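Local coordinates for tyrosine-protein phosphatase YwqE (Bacillus subtilis, PDB 3QY7) that removes phosphate from tyrosine residues of the proteins YwqD, YwqF and Ssb, as a metal-dependent phosphatase of the CpsB/CapC family, at residues Ile107-Pro110 with Val114-Tyr117; Ser148-Leu153 with Ala158-Thr163. One frame throughout, in Å; residues are numbered along the deposited sequence.

Contact 1 (Ile107-Pro110 with Val114-Tyr117); sequences IEFP and VPRY. With FE (Fe (III) ion), chain B.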
loop_
_atom_site.group_PDB
_atom_site.type_symbol
_atom_site.label_atom_id
_atom_site.label_comp_id
_atom_site.label_asym_id
_atom_site.label_seq_id
_atom_site.Cartn_x
_atom_site.Cartn_y
_atom_site.Cartn_z
ATOM N N ILE A 107 -1.870 6.883 2.462
ATOM C CA ILE A 107 -3.096 7.664 2.542
ATOM C C ILE A 107 -4.101 7.080 1.560
ATOM O O ILE A 107 -3.793 6.928 0.375
ATOM C CB ILE A 107 -2.811 9.142 2.177
ATOM C CG1 ILE A 107 -1.756 9.748 3.117
ATOM C CG2 ILE A 107 -4.109 9.988 2.182
ATOM C CD1 ILE A 107 -2.156 9.809 4.562
ATOM N N GLU A 108 -5.292 6.787 2.061
ATOM C CA GLU A 108 -6.365 6.195 1.268
ATOM C C GLU A 108 -7.489 7.204 1.118
ATOM O O GLU A 108 -7.953 7.754 2.112
ATOM C CB GLU A 108 -6.906 4.958 1.980
ATOM C CG GLU A 108 -7.952 4.180 1.187
ATOM C CD GLU A 108 -8.878 3.367 2.065
ATOM O OE1 GLU A 108 -9.255 2.243 1.664
ATOM O OE2 GLU A 108 -9.239 3.824 3.168
ATOM N N PHE A 109 -7.908 7.425 -0.127
ATOM C CA PHE A 109 -9.106 8.224 -0.442
ATOM C C PHE A 109 -10.362 7.387 -0.209
ATOM O O PHE A 109 -10.357 6.187 -0.420
ATOM C CB PHE A 109 -9.086 8.679 -1.911
ATOM C CG PHE A 109 -7.907 9.541 -2.294
ATOM C CD1 PHE A 109 -7.348 10.450 -1.391
ATOM C CD2 PHE A 109 -7.371 9.464 -3.574
ATOM C CE1 PHE A 109 -6.268 11.247 -1.759
ATOM C CE2 PHE A 109 -6.294 10.268 -3.969
ATOM C CZ PHE A 109 -5.729 11.175 -3.045
ATOM N N PRO A 110 -11.465 8.032 0.201
ATOM C CA PRO A 110 -12.741 7.335 0.147
ATOM C C PRO A 110 -12.976 6.795 -1.263
ATOM O O PRO A 110 -12.510 7.387 -2.237
ATOM C CB PRO A 110 -13.748 8.440 0.469
ATOM C CG PRO A 110 -13.056 9.704 0.176
ATOM C CD PRO A 110 -11.625 9.451 0.544
ATOM N N VAL A 114 -11.993 11.923 -4.857
ATOM C CA VAL A 114 -10.756 12.479 -4.326
ATOM C C VAL A 114 -11.118 13.775 -3.608
ATOM O O VAL A 114 -11.565 14.727 -4.258
ATOM C CB VAL A 114 -9.729 12.749 -5.436
ATOM C CG1 VAL A 114 -8.466 13.387 -4.861
ATOM C CG2 VAL A 114 -9.381 11.450 -6.165
ATOM N N PRO A 115 -10.947 13.816 -2.270
ATOM C CA PRO A 115 -11.261 15.040 -1.526
ATOM C C PRO A 115 -10.529 16.248 -2.108
ATOM O O PRO A 115 -9.370 16.142 -2.535
ATOM C CB PRO A 115 -10.769 14.722 -0.113
ATOM C CG PRO A 115 -10.929 13.237 -0.011
ATOM C CD PRO A 115 -10.505 12.733 -1.366
ATOM N N ARG A 116 -11.213 17.394 -2.141
ATOM C CA ARG A 116 -10.678 18.583 -2.791
ATOM C C ARG A 116 -9.396 19.092 -2.129
ATOM O O ARG A 116 -8.551 19.666 -2.799
ATOM C CB ARG A 116 -11.734 19.692 -2.824
ATOM C CG ARG A 116 -13.010 19.329 -3.572
ATOM C CD ARG A 116 -12.992 19.793 -5.028
ATOM N NE ARG A 116 -13.223 21.234 -5.161
ATOM C CZ ARG A 116 -14.421 21.820 -5.147
ATOM N NH1 ARG A 116 -15.529 21.095 -4.999
ATOM N NH2 ARG A 116 -14.515 23.140 -5.274
ATOM N N TYR A 117 -9.245 18.850 -0.828
ATOM C CA TYR A 117 -8.077 19.340 -0.092
ATOM C C TYR A 117 -6.845 18.427 -0.213
ATOM O O TYR A 117 -5.793 18.739 0.331
ATOM C CB TYR A 117 -8.423 19.558 1.383
ATOM C CG TYR A 117 -8.792 18.287 2.109
ATOM C CD1 TYR A 117 -10.107 17.848 2.154
ATOM C CD2 TYR A 117 -7.810 17.516 2.741
ATOM C CE1 TYR A 117 -10.451 16.685 2.811
ATOM C CE2 TYR A 117 -8.143 16.340 3.405
ATOM C CZ TYR A 117 -9.460 15.931 3.432
ATOM O OH TYR A 117 -9.812 14.775 4.074
HETATM FE FE FE B . -7.982 0.616 1.232
HETATM O O HOH W 1 -9.699 -0.422 0.252
HETATM O O HOH W 2 -6.709 -0.993 1.121
#

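Contact 2 (Ser148-Leu153 with Ala158-Thr163); sequences SLLYHL and AASQIT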
loop_
_atom_site.group_PDB
_atom_site.type_symbol
_atom_site.label_atom_id
_atom_site.label_comp_id
_atom_site.label_asym_id
_atom_site.label_seq_id
_atom_site.Cartn_x
_atom_site.Cartn_y
_atom_site.Cartn_z
ATOM N N SER A 148 -6.811 12.016 -14.906
ATOM C CA SER A 148 -5.974 13.210 -14.835
ATOM C C SER A 148 -5.745 13.668 -13.391
ATOM O O SER A 148 -4.732 14.293 -13.092
ATOM C CB SER A 148 -6.565 14.352 -15.687
ATOM O OG SER A 148 -7.591 15.060 -14.994
ATOM N N LEU A 149 -6.680 13.340 -12.504
ATOM C CA LEU A 149 -6.553 13.672 -11.084
ATOM C C LEU A 149 -5.318 13.012 -10.479
ATOM O O LEU A 149 -4.590 13.636 -9.697
ATOM C CB LEU A 149 -7.781 13.229 -10.298
ATOM C CG LEU A 149 -9.089 13.952 -10.626
ATOM C CD1 LEU A 149 -10.254 13.249 -9.953
ATOM C CD2 LEU A 149 -9.025 15.427 -10.200
ATOM N N LEU A 150 -5.103 11.743 -10.825
ATOM C CA LEU A 150 -3.922 11.038 -10.323
ATOM C C LEU A 150 -2.663 11.587 -10.957
ATOM O O LEU A 150 -1.652 11.827 -10.268
ATOM C CB LEU A 150 -4.024 9.521 -10.534
ATOM C CG LEU A 150 -2.797 8.707 -10.099
ATOM C CD1 LEU A 150 -2.617 8.779 -8.597
ATOM C CD2 LEU A 150 -2.989 7.267 -10.545
ATOM N N TYR A 151 -2.722 11.799 -12.271
ATOM C CA TYR A 151 -1.621 12.415 -12.977
ATOM C C TYR A 151 -1.169 13.685 -12.246
ATOM O O TYR A 151 0.013 13.859 -11.993
ATOM C CB TYR A 151 -2.006 12.749 -14.417
ATOM C CG TYR A 151 -1.080 13.746 -15.047
ATOM C CD1 TYR A 151 -1.444 15.092 -15.141
ATOM C CD2 TYR A 151 0.173 13.364 -15.519
ATOM C CE1 TYR A 151 -0.597 16.022 -15.701
ATOM C CE2 TYR A 151 1.036 14.292 -16.085
ATOM C CZ TYR A 151 0.637 15.623 -16.171
ATOM O OH TYR A 151 1.467 16.559 -16.732
ATOM N N HIS A 152 -2.106 14.570 -11.923
ATOM C CA HIS A 152 -1.729 15.851 -11.322
ATOM C C HIS A 152 -1.118 15.679 -9.938
ATOM O O HIS A 152 -0.100 16.302 -9.635
ATOM C CB HIS A 152 -2.906 16.829 -11.289
ATOM C CG HIS A 152 -3.214 17.434 -12.624
ATOM N ND1 HIS A 152 -2.301 18.194 -13.330
ATOM C CD2 HIS A 152 -4.326 17.372 -13.395
ATOM C CE1 HIS A 152 -2.843 18.578 -14.471
ATOM N NE2 HIS A 152 -4.068 18.089 -14.537
ATOM N N LEU A 153 -1.719 14.819 -9.116
ATOM C CA LEU A 153 -1.201 14.579 -7.757
ATOM C C LEU A 153 0.212 14.002 -7.802
ATOM O O LEU A 153 1.072 14.396 -7.018
ATOM C CB LEU A 153 -2.145 13.681 -6.948
ATOM C CG LEU A 153 -3.511 14.253 -6.537
ATOM C CD1 LEU A 153 -4.452 13.163 -6.081
ATOM C CD2 LEU A 153 -3.358 15.344 -5.470
ATOM N N ALA A 158 3.227 13.284 -5.279
ATOM C CA ALA A 158 2.650 12.110 -4.626
ATOM C C ALA A 158 3.169 10.868 -5.315
ATOM O O ALA A 158 3.496 10.877 -6.499
ATOM C CB ALA A 158 1.136 12.146 -4.711
ATOM N N ALA A 159 3.282 9.797 -4.536
ATOM C CA ALA A 159 3.487 8.464 -5.109
ATOM C C ALA A 159 2.192 7.678 -5.008
ATOM O O ALA A 159 1.270 8.067 -4.293
ATOM C CB ALA A 159 4.610 7.742 -4.336
ATOM N N SER A 160 2.116 6.546 -5.708
ATOM C CA SER A 160 0.954 5.671 -5.519
ATOM C C SER A 160 1.307 4.183 -5.581
ATOM O O SER A 160 2.337 3.796 -6.139
ATOM C CB SER A 160 -0.196 6.016 -6.488
ATOM O OG SER A 160 -0.031 5.415 -7.755
ATOM N N GLN A 161 0.421 3.384 -5.014
ATOM C CA GLN A 161 0.625 1.944 -4.869
ATOM C C GLN A 161 -0.581 1.206 -5.443
ATOM O O GLN A 161 -1.719 1.391 -4.992
ATOM C CB GLN A 161 0.851 1.616 -3.382
ATOM C CG GLN A 161 0.631 0.136 -3.022
ATOM C CD GLN A 161 -0.766 -0.133 -2.519
ATOM O OE1 GLN A 161 -1.291 0.597 -1.682
ATOM N NE2 GLN A 161 -1.369 -1.235 -2.990
ATOM N N ILE A 162 -0.302 0.374 -6.441
ATOM C CA ILE A 162 -1.302 -0.456 -7.088
ATOM C C ILE A 162 -1.417 -1.787 -6.357
ATOM O O ILE A 162 -0.470 -2.234 -5.705
ATOM C CB ILE A 162 -0.979 -0.656 -8.584
ATOM C CG1 ILE A 162 -2.238 -1.060 -9.357
ATOM C CG2 ILE A 162 0.200 -1.628 -8.813
ATOM C CD1 ILE A 162 -2.404 -0.235 -10.585
ATOM N N THR A 163 -2.581 -2.411 -6.459
ATOM C CA THR A 163 -2.821 -3.698 -5.798
ATOM C C THR A 163 -2.420 -4.843 -6.716
ATOM O O THR A 163 -2.796 -4.842 -7.886
ATOM C CB THR A 163 -4.325 -3.890 -5.455
ATOM O OG1 THR A 163 -4.867 -2.668 -4.913
ATOM C CG2 THR A 163 -4.511 -5.004 -4.448
#

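Contact 1 (Ile107-Pro110 with Val114-Tyr117)
Phe109 and Val114 are where the backbones of 107-110 and 114-117 draw nearest, their CA atoms 6.0 Å apart. The first segment leaves strand 104-108 in an extended course, and the second has no regular secondary structure before helix 118-127 begins. No hydrogen bond joins the two; the contacts between them are made by apolar side chains. Val114 lays one methyl over the phenyl ring of Phe109: CG1 sits 4.1 Å from the centroid of the Phe109 ring and 19° off its normal, a CH-pi contact displaced toward the rim. The other branch, CG2, meets Phe109 CD2 at 3.8 Å. Both branches can serve one ring because CG1 is turned anti to the valine's own nitrogen (chi1 178°). From the same side of the ring plane, but obliquely, Pro115 CD comes to 3.9 Å from Phe109 CD1. The rings of the two prolines then touch through their carbons, Pro115 CG lying 3.9 Å from Pro110 CD. Ala118 and Phe122 of helix 118-127 also touch Phe109. Next to it in sequence, Glu108 points OE1 at an iron ion, bound at 2.1 Å beside two waters, while OE2 forms a salt bridge with Arg82. Glu80 and His136 are further ligands of this iron. A metal ligand at the C-terminal end of a barrel strand is characteristic of the TIM-barrel metallo-dependent hydrolases; here the following loop packs on Phe109.

Contact 2 (Ser148-Leu153 with Ala158-Thr163)
Leu150 reaches Ser160 because its CG stands anti to the backbone N of Leu150 (chi1 177°), and the next turn, chi2 66°, sets CD1 at 4.2 Å from Ser160 CB. The rotation of Leu153 is different: with chi1 -69° its branched end leads off toward Phe122 and Glu119 of helix 118-127, and its CB is left to face Ala158 CB at 4.3 Å. The helix 148-155 thus meets Ala158, just before strand 159-163, and Ser160 within it, through two leucines about one turn apart, one using a methyl tip and the other the root of its side chain.

Ala158 brings its methyl toward the helix and holds it close to the backbone, CB lying 3.2 Å from Leu153 O. That same carbonyl oxygen accepts the hydrogen bond that spans the contact, from Ala158 N at 3.0 Å. The N-H...O angle is 159°, but the donor is tilted 27° from the carbonyl plane. Farther along, Ser160 directs its CB toward the leucine, yet its hydroxyl bonds to the backbone oxygen of Leu187. Ile134 of strand 131-135 touches Leu150, Ala158 and Ser160, closing the packing from the neighbouring strand.

The four touching residues are all buried, and the polar atoms Leu153 O, Ala158 N and Ser160 OG each have a partner: a 6→1 backbone bond, with Leu153 and Ala158 packed beside it, spans the helix end in a manner consistent with a Schellman motif, the serine oxygen is engaged by Leu187, and the remaining contact is hydrocarbon packing between a barrel strand and the helix outside it.

In the fold
Along the chain the two contacts come in series. Contact 1 closes first, bringing the exit of strand 104-108 against the loop that leads into helix 118-127, with three residues between its segments. The chain then runs through that helix, strand 131-135 and helix 141-145 before contact 2 closes the connection from helix 148-155 into strand 159-163, with four residues between its segments, two of them helical. Neither loop encloses or crosses the other. They nevertheless touch in space, their centres 11 Å apart: Leu153 CD1 packs against Phe109 CZ at 3.8 Å. Strands 104-108 and 159-163 flank strand 131-135 in one parallel sheet, so this packing links the loop after one to the helix before the other.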